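Cyclopenase asqI (Emericella nidulans, PDB 5YY3) catalyses the zinc-dependent conversion of 4'-methoxycyclopenin into 4'-methoxyviridicatin, with release of methyl isocyanate, in the biosynthesis of aspoquinolone mycotoxins. Local coordinates at residues A[430-435]-A[527-532]; A[467-472]-A[491-496]; A[473-478]-A[485-490]; A[510-515]-A[596-601]. One frame throughout, in Å; residues are numbered along the deposited sequence.

Contact 1: A[430-435]-A[527-532]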
# COMPACT_ATOMS: atom_id res chain seq x y z
N ARG A 430 -27.51 20.11 -1.97
CA ARG A 430 -26.61 21.28 -2.11
C ARG A 430 -25.97 21.68 -0.82
O ARG A 430 -26.53 21.43 0.24
CB ARG A 430 -27.34 22.57 -2.54
CG ARG A 430 -28.57 22.45 -3.33
CD ARG A 430 -28.86 23.79 -4.00
NE ARG A 430 -29.74 24.68 -3.26
CZ ARG A 430 -30.33 25.72 -3.84
NH1 ARG A 430 -30.07 25.97 -5.12
NH2 ARG A 430 -31.15 26.51 -3.16
N LEU A 431 -24.88 22.42 -0.91
CA LEU A 431 -24.38 23.17 0.23
C LEU A 431 -25.37 24.26 0.61
O LEU A 431 -26.13 24.76 -0.23
CB LEU A 431 -23.02 23.79 -0.08
CG LEU A 431 -21.85 22.84 -0.32
CD1 LEU A 431 -20.67 23.61 -0.90
CD2 LEU A 431 -21.46 22.17 1.00
N GLN A 432 -25.37 24.64 1.88
CA GLN A 432 -26.17 25.77 2.30
C GLN A 432 -25.49 27.06 1.88
O GLN A 432 -26.14 28.01 1.44
CB GLN A 432 -26.39 25.74 3.80
CG GLN A 432 -27.39 24.71 4.25
CD GLN A 432 -27.65 24.84 5.73
OE1 GLN A 432 -27.83 25.95 6.24
NE2 GLN A 432 -27.65 23.72 6.43
N ASP A 433 -24.17 27.10 2.03
CA ASP A 433 -23.37 28.23 1.58
C ASP A 433 -23.04 28.07 0.10
O ASP A 433 -22.21 27.24 -0.25
CB ASP A 433 -22.10 28.33 2.41
CG ASP A 433 -21.16 29.42 1.93
OD1 ASP A 433 -21.55 30.25 1.07
OD2 ASP A 433 -20.01 29.45 2.41
N ARG A 434 -23.68 28.85 -0.75
CA ARG A 434 -23.50 28.76 -2.19
C ARG A 434 -22.66 29.92 -2.76
O ARG A 434 -22.84 30.31 -3.93
CB ARG A 434 -24.86 28.73 -2.89
CG ARG A 434 -25.72 27.55 -2.48
CD ARG A 434 -27.07 27.55 -3.19
NE ARG A 434 -28.12 28.25 -2.45
CZ ARG A 434 -28.70 27.80 -1.34
NH1 ARG A 434 -28.30 26.66 -0.77
NH2 ARG A 434 -29.68 28.51 -0.76
N SER A 435 -21.77 30.46 -1.94
CA SER A 435 -21.04 31.69 -2.28
C SER A 435 -19.77 31.43 -3.10
O SER A 435 -19.39 32.27 -3.91
CB SER A 435 -20.67 32.46 -1.01
OG SER A 435 -19.45 32.01 -0.46
N ARG A 527 -35.33 21.33 2.93
CA ARG A 527 -34.99 20.73 4.23
C ARG A 527 -33.51 20.92 4.56
O ARG A 527 -32.65 20.57 3.76
CB ARG A 527 -35.31 19.24 4.23
CG ARG A 527 -36.77 18.90 4.08
CD ARG A 527 -37.46 19.07 5.40
NE ARG A 527 -37.09 18.02 6.34
CZ ARG A 527 -37.37 18.06 7.64
NH1 ARG A 527 -38.00 19.12 8.13
NH2 ARG A 527 -37.00 17.06 8.44
N LEU A 528 -33.22 21.47 5.75
CA LEU A 528 -31.83 21.57 6.20
C LEU A 528 -31.34 20.23 6.75
O LEU A 528 -32.15 19.38 7.17
CB LEU A 528 -31.68 22.66 7.27
CG LEU A 528 -32.25 24.05 6.93
CD1 LEU A 528 -31.97 25.05 8.04
CD2 LEU A 528 -31.70 24.57 5.59
N ASP A 529 -30.01 20.05 6.74
CA ASP A 529 -29.38 18.87 7.34
C ASP A 529 -29.76 18.73 8.81
O ASP A 529 -30.02 17.63 9.32
CB ASP A 529 -27.84 18.95 7.20
CG ASP A 529 -27.25 20.30 7.62
OD1 ASP A 529 -28.01 21.24 7.94
OD2 ASP A 529 -26.01 20.45 7.61
N THR A 530 -29.81 19.87 9.49
CA THR A 530 -29.95 19.92 10.94
C THR A 530 -31.40 19.72 11.38
O THR A 530 -31.69 19.66 12.57
CB THR A 530 -29.41 21.26 11.51
OG1 THR A 530 -29.87 22.35 10.70
CG2 THR A 530 -27.87 21.28 11.50
N ASP A 531 -32.32 19.61 10.41
CA ASP A 531 -33.72 19.36 10.71
C ASP A 531 -34.11 17.91 10.40
O ASP A 531 -35.25 17.51 10.63
CB ASP A 531 -34.62 20.34 9.93
CG ASP A 531 -34.51 21.78 10.43
OD1 ASP A 531 -34.25 21.99 11.64
OD2 ASP A 531 -34.68 22.72 9.61
N SER A 532 -33.16 17.14 9.89
CA SER A 532 -33.41 15.77 9.47
C SER A 532 -34.07 14.89 10.54
O SER A 532 -33.63 14.86 11.69
CB SER A 532 -32.10 15.12 9.03
OG SER A 532 -32.29 13.74 8.78
O HOH W 1 -28.50 24.39 9.39
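Gln432 NE2 sits among several oxygens where Gln432 meets Asp529. It donates to the backbone carbonyl of Tyr467 and to water 1, 3.2 Å from the same NE2; the water in turn lies 2.8 Å from Thr530 OG1, so it bridges the two segments. Asp529 OD1 is also only 2.9 Å from Gln432 NE2, but the angle is too poor for a hydrogen bond, and the amide and carboxylate planes stand 81° apart. The carboxylate is occupied elsewhere: OD2 accepts from the backbone N of Tyr467, and OD1 takes a weak bond from Thr530 N. Asp529 CG lies between its own N and carbonyl carbon (chi1 48°), a rotation that goes with OD2 reaching Tyr467. Beside this polar end, Leu528 brings one branch against the Gln432 amide, with Leu528 CD2 4.1 Å from Gln432 CD, the two side chains running roughly at right angles.

Behind Gln432 the chain turns sharply. The guanidinium groups of Arg430 and Arg434 lie face over face, Arg430 NH2 lying 3.3 Å above the Arg434 plane, while Gln432 O lies over the opposite face. Glu468 forms a salt bridge with Arg430 and probably eases the nearness of the two positive charges. Asp433 OD1 accepts from Ser435 N in an Asx turn.

Strand 461-475 runs between the partners, antiparallel to strand 422-431 on one flank and to strand 523-528 on the other; the contact joins the ends of these two outer strands across Tyr467, just where 523-528 passes into the short 3-10 turn 529-531.

Contact 2: A[467-472]-A[491-496]; sequences YEWNVQ and LRLFIA
Leu491 opens the segment by meeting both Trp469 and Val471. Its CB lies at the edge of the Trp469 indole, near the ring plane and 3.9 Å from CH2, so the far corner of the six-membered ring ends against it. Further out, Leu491 CD1 packs on Val471 CG1 at 3.6 Å. That methyl of Val471 occupies the place between its backbone N and carbonyl carbon (chi1 68°), and the two side chains pass at a slant.

Arg492 turns the other way, to form a salt bridge with Asp582 on the outer side of the sheet.

Leu493 points inward again and makes the most intimate touch. Its CD2 methyl stands 3.4 Å above the centroid of the Trp469 five-membered ring, only 4° off the ring normal, a CH-pi contact over the face; CB follows at 4.0 Å from Trp469 CZ2. The leucine and the indole lie alongside, heading opposite ways. Trp469 NE1 donates to Asp511 OD2 on strand 508-517, which helps fix the rotation of the indole and satisfies the one polar atom of the buried ring. Phe494, next along, meets the ring of Phe606 edge-to-face.

No backbone hydrogen bond joins the two strands. Their axes come no nearer than 10.1 Å and run 127° apart, with side chains filling the gap between them: this is the facing-sheet packing of a beta sandwich, here part of the hydrophobic core of the immunoglobulin-like domain found in the hemocyanin family.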
# COMPACT_ATOMS: atom_id res chain seq x y z
N TYR A 467 -25.44 21.22 4.66
CA TYR A 467 -26.13 20.91 3.42
C TYR A 467 -27.64 21.05 3.58
O TYR A 467 -28.17 21.21 4.68
CB TYR A 467 -25.76 19.50 2.91
CG TYR A 467 -26.37 18.36 3.68
CD1 TYR A 467 -27.66 17.90 3.39
CD2 TYR A 467 -25.66 17.71 4.69
CE1 TYR A 467 -28.23 16.85 4.10
CE2 TYR A 467 -26.22 16.63 5.40
CZ TYR A 467 -27.51 16.22 5.10
OH TYR A 467 -28.10 15.17 5.79
N GLU A 468 -28.32 20.99 2.45
CA GLU A 468 -29.76 21.01 2.43
C GLU A 468 -30.18 20.16 1.26
O GLU A 468 -29.39 19.89 0.37
CB GLU A 468 -30.28 22.44 2.28
CG GLU A 468 -30.16 22.94 0.85
CD GLU A 468 -30.58 24.37 0.66
OE1 GLU A 468 -30.23 25.23 1.52
OE2 GLU A 468 -31.27 24.63 -0.35
N TRP A 469 -31.42 19.71 1.25
CA TRP A 469 -31.94 19.19 0.01
C TRP A 469 -33.23 19.92 -0.30
O TRP A 469 -33.88 20.51 0.59
CB TRP A 469 -32.15 17.67 0.07
CG TRP A 469 -33.17 17.19 1.06
CD1 TRP A 469 -33.02 17.09 2.41
CD2 TRP A 469 -34.50 16.71 0.78
NE1 TRP A 469 -34.16 16.57 2.99
CE2 TRP A 469 -35.08 16.33 2.01
CE3 TRP A 469 -35.24 16.56 -0.40
CZ2 TRP A 469 -36.39 15.82 2.10
CZ3 TRP A 469 -36.54 16.04 -0.31
CH2 TRP A 469 -37.10 15.68 0.93
N ASN A 470 -33.59 19.93 -1.57
CA ASN A 470 -34.88 20.44 -1.94
C ASN A 470 -35.43 19.62 -3.10
O ASN A 470 -34.69 18.87 -3.75
CB ASN A 470 -34.82 21.94 -2.28
CG ASN A 470 -33.79 22.26 -3.34
OD1 ASN A 470 -34.02 22.05 -4.53
ND2 ASN A 470 -32.65 22.80 -2.91
N VAL A 471 -36.74 19.74 -3.32
CA VAL A 471 -37.41 18.98 -4.34
C VAL A 471 -38.67 19.74 -4.74
O VAL A 471 -39.23 20.53 -3.96
CB VAL A 471 -37.76 17.55 -3.86
CG1 VAL A 471 -38.83 17.59 -2.79
CG2 VAL A 471 -38.21 16.63 -5.02
N GLN A 472 -39.11 19.53 -5.97
CA GLN A 472 -40.28 20.22 -6.46
C GLN A 472 -41.48 19.29 -6.36
O GLN A 472 -41.41 18.11 -6.75
CB GLN A 472 -40.04 20.68 -7.89
CG GLN A 472 -41.03 21.69 -8.40
CD GLN A 472 -40.64 22.20 -9.78
OE1 GLN A 472 -39.48 22.56 -10.01
NE2 GLN A 472 -41.61 22.21 -10.70
N LEU A 491 -42.51 13.17 2.33
CA LEU A 491 -41.36 13.03 1.44
C LEU A 491 -40.30 12.19 2.14
O LEU A 491 -39.91 12.50 3.27
CB LEU A 491 -40.78 14.40 1.06
CG LEU A 491 -41.64 15.32 0.21
CD1 LEU A 491 -40.91 16.60 -0.04
CD2 LEU A 491 -42.02 14.65 -1.11
N ARG A 492 -39.85 11.13 1.47
CA ARG A 492 -38.86 10.23 2.05
C ARG A 492 -37.58 10.24 1.23
O ARG A 492 -37.57 9.83 0.06
CB ARG A 492 -39.42 8.81 2.14
CG ARG A 492 -40.75 8.74 2.84
CD ARG A 492 -41.36 7.38 2.70
NE ARG A 492 -42.61 7.31 3.44
CZ ARG A 492 -42.72 6.91 4.69
NH1 ARG A 492 -41.63 6.52 5.35
NH2 ARG A 492 -43.90 6.89 5.29
N LEU A 493 -36.50 10.69 1.85
CA LEU A 493 -35.22 10.85 1.16
C LEU A 493 -34.17 9.80 1.57
O LEU A 493 -33.88 9.62 2.76
CB LEU A 493 -34.65 12.25 1.42
CG LEU A 493 -33.22 12.49 0.94
CD1 LEU A 493 -33.15 12.61 -0.56
CD2 LEU A 493 -32.61 13.71 1.61
N PHE A 494 -33.61 9.14 0.56
CA PHE A 494 -32.54 8.17 0.71
C PHE A 494 -31.38 8.49 -0.23
O PHE A 494 -31.57 9.08 -1.31
CB PHE A 494 -33.05 6.75 0.41
CG PHE A 494 -34.02 6.20 1.43
CD1 PHE A 494 -35.36 6.55 1.40
CD2 PHE A 494 -33.59 5.27 2.39
CE1 PHE A 494 -36.27 6.02 2.31
CE2 PHE A 494 -34.49 4.73 3.31
CZ PHE A 494 -35.83 5.10 3.28
N ILE A 495 -30.16 8.11 0.17
CA ILE A 495 -29.02 8.13 -0.74
C ILE A 495 -28.32 6.78 -0.76
O ILE A 495 -28.49 5.95 0.13
CB ILE A 495 -27.98 9.21 -0.35
CG1 ILE A 495 -27.30 8.86 0.99
CG2 ILE A 495 -28.63 10.62 -0.38
CD1 ILE A 495 -26.25 9.88 1.43
N ALA A 496 -27.54 6.56 -1.81
CA ALA A 496 -26.82 5.32 -1.99
C ALA A 496 -25.58 5.61 -2.83
O ALA A 496 -25.64 6.38 -3.78
CB ALA A 496 -27.68 4.28 -2.65

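Contact 3: A[473-478]-A[485-490]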
# COMPACT_ATOMS: atom_id res chain seq x y z
N VAL A 473 -42.57 19.80 -5.79
CA VAL A 473 -43.78 19.02 -5.59
C VAL A 473 -44.98 19.72 -6.23
O VAL A 473 -45.23 20.91 -5.97
CB VAL A 473 -44.05 18.79 -4.09
CG1 VAL A 473 -45.23 17.85 -3.89
CG2 VAL A 473 -42.79 18.30 -3.37
N LYS A 474 -45.73 19.00 -7.06
CA LYS A 474 -46.93 19.56 -7.66
C LYS A 474 -48.09 18.58 -7.55
O LYS A 474 -47.95 17.39 -7.84
CB LYS A 474 -46.70 19.95 -9.12
CG LYS A 474 -47.90 20.66 -9.75
CD LYS A 474 -47.58 21.16 -11.14
CE LYS A 474 -48.77 21.87 -11.77
NZ LYS A 474 -48.72 21.74 -13.25
N SER A 475 -49.25 19.08 -7.14
CA SER A 475 -50.35 18.18 -6.86
C SER A 475 -50.94 17.62 -8.14
O SER A 475 -50.81 18.19 -9.22
CB SER A 475 -51.44 18.86 -6.04
OG SER A 475 -52.51 17.96 -5.81
N CYS A 476 -51.64 16.51 -7.95
CA CYS A 476 -52.02 15.59 -8.99
C CYS A 476 -53.44 15.09 -8.61
O CYS A 476 -54.14 14.43 -9.38
CB CYS A 476 -50.94 14.48 -9.06
SG CYS A 476 -51.26 12.96 -9.94
N ARG A 477 -53.84 15.46 -7.39
CA ARG A 477 -55.12 15.09 -6.75
C ARG A 477 -56.33 15.61 -7.55
O ARG A 477 -56.29 16.72 -8.09
CB ARG A 477 -55.14 15.66 -5.32
CG ARG A 477 -56.03 14.91 -4.33
CD ARG A 477 -55.96 15.53 -2.92
NE ARG A 477 -56.72 16.78 -2.82
CZ ARG A 477 -56.96 17.44 -1.68
NH1 ARG A 477 -56.49 16.98 -0.53
NH2 ARG A 477 -57.67 18.56 -1.71
N ARG A 478 -57.40 14.81 -7.62
CA ARG A 478 -58.57 15.15 -8.43
C ARG A 478 -59.22 16.48 -8.00
O ARG A 478 -59.44 17.37 -8.83
CB ARG A 478 -59.60 14.02 -8.40
CG ARG A 478 -59.67 13.22 -9.70
CD ARG A 478 -60.13 11.78 -9.48
NE ARG A 478 -59.18 11.00 -8.68
CZ ARG A 478 -59.54 10.15 -7.71
NH1 ARG A 478 -60.82 9.97 -7.41
NH2 ARG A 478 -58.61 9.48 -7.04
N ASN A 485 -59.25 22.38 2.16
CA ASN A 485 -58.94 20.95 2.08
C ASN A 485 -57.51 20.72 1.58
O ASN A 485 -57.30 20.47 0.38
CB ASN A 485 -59.95 20.23 1.18
CG ASN A 485 -59.84 18.71 1.23
OD1 ASN A 485 -58.98 18.14 1.92
ND2 ASN A 485 -60.73 18.04 0.50
N PRO A 486 -56.52 20.83 2.48
CA PRO A 486 -55.10 20.66 2.14
C PRO A 486 -54.76 19.23 1.72
O PRO A 486 -55.43 18.30 2.16
CB PRO A 486 -54.37 21.02 3.45
CG PRO A 486 -55.38 21.65 4.33
CD PRO A 486 -56.70 21.07 3.93
N GLN A 487 -53.75 19.08 0.87
CA GLN A 487 -53.16 17.76 0.60
C GLN A 487 -51.94 17.57 1.48
O GLN A 487 -50.99 18.36 1.42
CB GLN A 487 -52.77 17.61 -0.86
CG GLN A 487 -52.27 16.22 -1.21
CD GLN A 487 -52.10 16.04 -2.70
OE1 GLN A 487 -52.08 17.01 -3.45
NE2 GLN A 487 -51.99 14.80 -3.15
N THR A 488 -51.95 16.52 2.30
CA THR A 488 -50.81 16.23 3.14
C THR A 488 -50.10 14.97 2.70
O THR A 488 -50.71 13.93 2.58
CB THR A 488 -51.22 16.10 4.59
OG1 THR A 488 -51.56 17.40 5.09
CG2 THR A 488 -50.07 15.53 5.43
N LEU A 489 -48.80 15.07 2.44
CA LEU A 489 -48.01 13.91 2.00
C LEU A 489 -46.68 13.89 2.74
O LEU A 489 -46.33 14.84 3.42
CB LEU A 489 -47.81 13.96 0.49
CG LEU A 489 -47.14 15.26 0.07
CD1 LEU A 489 -45.68 15.05 -0.32
CD2 LEU A 489 -47.94 15.98 -1.01
N THR A 490 -45.96 12.79 2.61
CA THR A 490 -44.68 12.65 3.27
C THR A 490 -43.59 12.39 2.23
O THR A 490 -43.74 11.54 1.35
CB THR A 490 -44.69 11.51 4.32
OG1 THR A 490 -45.62 11.82 5.36
CG2 THR A 490 -43.30 11.30 4.94
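Arg477 reaches over to Asn485, Pro486 and Gln487 at the mouth of a beta arch: strand 461-475 ends, a short loop follows, and strand 487-497 sets out in the facing layer of the immunoglobulin-like sandwich. From the arginine's root outward, CB lies 3.8 Å from Gln487 OE1. CD then rests against the amide carbon of Gln487, Arg477 CD to Gln487 CD 3.9 Å, the two chains running side by side but reversed in direction. The arginine bends about its CG-CD bond (chi3 76°), and NE donates to the carbonyl of Ser479 inside the loop. At the tip, NH2 bonds to Asn485 O at 2.9 Å. Its sister NH1 bonds to Pro486 O at 3.2 Å, coming from well above that carbonyl plane, with a C=O...N angle of 101°. Two successive carbonyls just ahead of the second strand are therefore held by one guanidinium, both near its edge and both tilted somewhat from its plane.

Deeper in, Val473 CG1 and Leu489 CD2 approach to 4.4 Å, a looser apolar touch where the sandwich core begins. Gln487 NE2 is taken up by the carbonyl of Glu421. Ser475 OG accepts from the backbone N of Arg477, an ST turn that starts the loop, and donates to Gln487 OE1 at 2.6 Å, lying in the carbonyl plane with a C=O...O angle of 148°.

Contact 4: A[510-515]-A[596-601]; sequences MDRATV and YHDPRG
Charge is what joins Arg512 to Asp598. Asp598 OD2 lies 3.2 Å from Arg512 NE, but well out of the guanidinium plane, so this salt bridge rests on charge alone and no N-H points at the oxygen. The carboxylate carbon stands over one face of the guanidinium, and the two flat groups are 79° apart. A bend at chi3 (-55°) in the arginine turns that face to the acid. OD2 has a second partner in Arg492 NH1 from the neighbouring strand 487-497, and probably helps to balance both positive charges.

Hydrogen bonds shape each side separately. Asp598 OD1 accepts from Arg600 N at 2.7 Å, on the anti side of the carboxylate, making an Asx turn within the type I turn that Gly601 N closes onto Asp598 O. Across the contact, Met510 and Asp511 form a classic beta bulge opposite Leu493, and Asp511 OD1 accepts from Arg512 N at 2.7 Å.

Nothing else comes close between the two segments: Arg512 NH1 stays 4.3 Å from His597 O. In the same loop, Tyr596 packs on Val213 and Val217 of helix 210-231, the helix that also carries the zinc ligand His218.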
# COMPACT_ATOMS: atom_id res chain seq x y z
N MET A 510 -32.00 9.50 4.85
CA MET A 510 -31.44 10.82 5.13
C MET A 510 -32.49 11.79 5.69
O MET A 510 -32.15 12.76 6.38
CB MET A 510 -30.82 11.40 3.86
CG MET A 510 -29.59 10.60 3.37
SD MET A 510 -28.26 10.62 4.60
CE MET A 510 -27.72 12.32 4.42
N ASP A 511 -33.76 11.51 5.41
CA ASP A 511 -34.82 12.40 5.87
C ASP A 511 -36.20 11.85 5.58
O ASP A 511 -36.39 11.03 4.68
CB ASP A 511 -34.69 13.78 5.21
CG ASP A 511 -35.22 14.90 6.10
OD1 ASP A 511 -35.82 14.59 7.16
OD2 ASP A 511 -35.03 16.08 5.74
N ARG A 512 -37.15 12.35 6.37
CA ARG A 512 -38.58 12.07 6.21
C ARG A 512 -39.33 13.33 6.60
O ARG A 512 -39.19 13.80 7.73
CB ARG A 512 -39.02 10.90 7.09
CG ARG A 512 -40.34 10.32 6.69
CD ARG A 512 -41.08 9.73 7.88
NE ARG A 512 -40.28 8.74 8.60
CZ ARG A 512 -40.11 8.74 9.92
NH1 ARG A 512 -40.68 9.67 10.67
NH2 ARG A 512 -39.37 7.79 10.49
N ALA A 513 -40.11 13.90 5.68
CA ALA A 513 -40.71 15.20 5.96
C ALA A 513 -42.12 15.34 5.40
O ALA A 513 -42.39 15.02 4.24
CB ALA A 513 -39.83 16.31 5.42
N THR A 514 -43.00 15.85 6.24
CA THR A 514 -44.37 16.11 5.86
C THR A 514 -44.45 17.37 5.00
O THR A 514 -43.80 18.37 5.27
CB THR A 514 -45.27 16.25 7.09
OG1 THR A 514 -45.39 14.96 7.72
CG2 THR A 514 -46.66 16.73 6.71
N VAL A 515 -45.23 17.30 3.92
CA VAL A 515 -45.49 18.50 3.14
C VAL A 515 -46.99 18.70 3.09
O VAL A 515 -47.75 17.74 2.94
CB VAL A 515 -44.90 18.39 1.73
CG1 VAL A 515 -45.31 19.58 0.89
CG2 VAL A 515 -43.39 18.32 1.83
N TYR A 596 -39.62 6.47 16.20
CA TYR A 596 -39.57 5.32 15.32
C TYR A 596 -40.99 4.94 14.87
O TYR A 596 -41.28 3.78 14.55
CB TYR A 596 -38.84 4.15 16.02
CG TYR A 596 -37.33 4.37 16.20
CD1 TYR A 596 -36.53 4.75 15.11
CD2 TYR A 596 -36.71 4.20 17.44
CE1 TYR A 596 -35.14 4.95 15.26
CE2 TYR A 596 -35.33 4.40 17.59
CZ TYR A 596 -34.55 4.77 16.50
OH TYR A 596 -33.18 4.97 16.63
N HIS A 597 -41.86 5.95 14.82
CA HIS A 597 -43.27 5.76 14.46
C HIS A 597 -43.59 6.07 13.00
O HIS A 597 -43.70 7.23 12.60
CB HIS A 597 -44.15 6.64 15.36
CG HIS A 597 -45.52 6.86 14.81
ND1 HIS A 597 -46.40 5.82 14.57
CD2 HIS A 597 -46.17 7.99 14.45
CE1 HIS A 597 -47.53 6.31 14.08
NE2 HIS A 597 -47.42 7.62 14.00
N ASP A 598 -43.77 5.03 12.20
CA ASP A 598 -44.05 5.20 10.78
C ASP A 598 -45.08 4.20 10.29
O ASP A 598 -44.85 2.99 10.32
CB ASP A 598 -42.76 5.05 9.96
CG ASP A 598 -42.92 5.47 8.51
OD1 ASP A 598 -44.00 5.25 7.90
OD2 ASP A 598 -41.95 6.05 7.97
N PRO A 599 -46.21 4.72 9.79
CA PRO A 599 -47.30 3.93 9.18
C PRO A 599 -46.81 2.90 8.14
O PRO A 599 -47.53 1.94 7.86
CB PRO A 599 -48.15 5.01 8.50
CG PRO A 599 -47.90 6.25 9.28
CD PRO A 599 -46.49 6.16 9.78
N ARG A 600 -45.62 3.11 7.57
CA ARG A 600 -45.14 2.30 6.45
C ARG A 600 -44.06 1.28 6.82
O ARG A 600 -43.72 0.41 6.02
CB ARG A 600 -44.59 3.21 5.35
CG ARG A 600 -45.65 3.95 4.59
CD ARG A 600 -46.58 2.96 3.92
NE ARG A 600 -47.93 3.49 3.87
CZ ARG A 600 -48.92 3.10 4.67
NH1 ARG A 600 -48.72 2.15 5.58
NH2 ARG A 600 -50.12 3.66 4.53
N GLY A 601 -43.52 1.39 8.03
CA GLY A 601 -42.43 0.51 8.43
C GLY A 601 -41.13 1.26 8.24
O GLY A 601 -40.97 1.97 7.24

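Overall arrangement
All four contacts belong to the beta-rich half of the chain, whose strands form the immunoglobulin-like domain. Contacts 2 and 3 use the same two strands, 461-475 and 487-497, with centres about 18 Å apart: one lies in the sandwich core, the other at the arch end, and both fall in sequence between the two segments of contact 1. Contact 1, centred about 11 Å from contact 2, joins the ends of strands 422-431 and 523-528, which flank strand 461-475. Contact 4, about 13 Å from contact 2, follows contacts 2 and 3 along the chain and alternates with contact 1; it links strand 508-517 to a loop that also packs against the helical part.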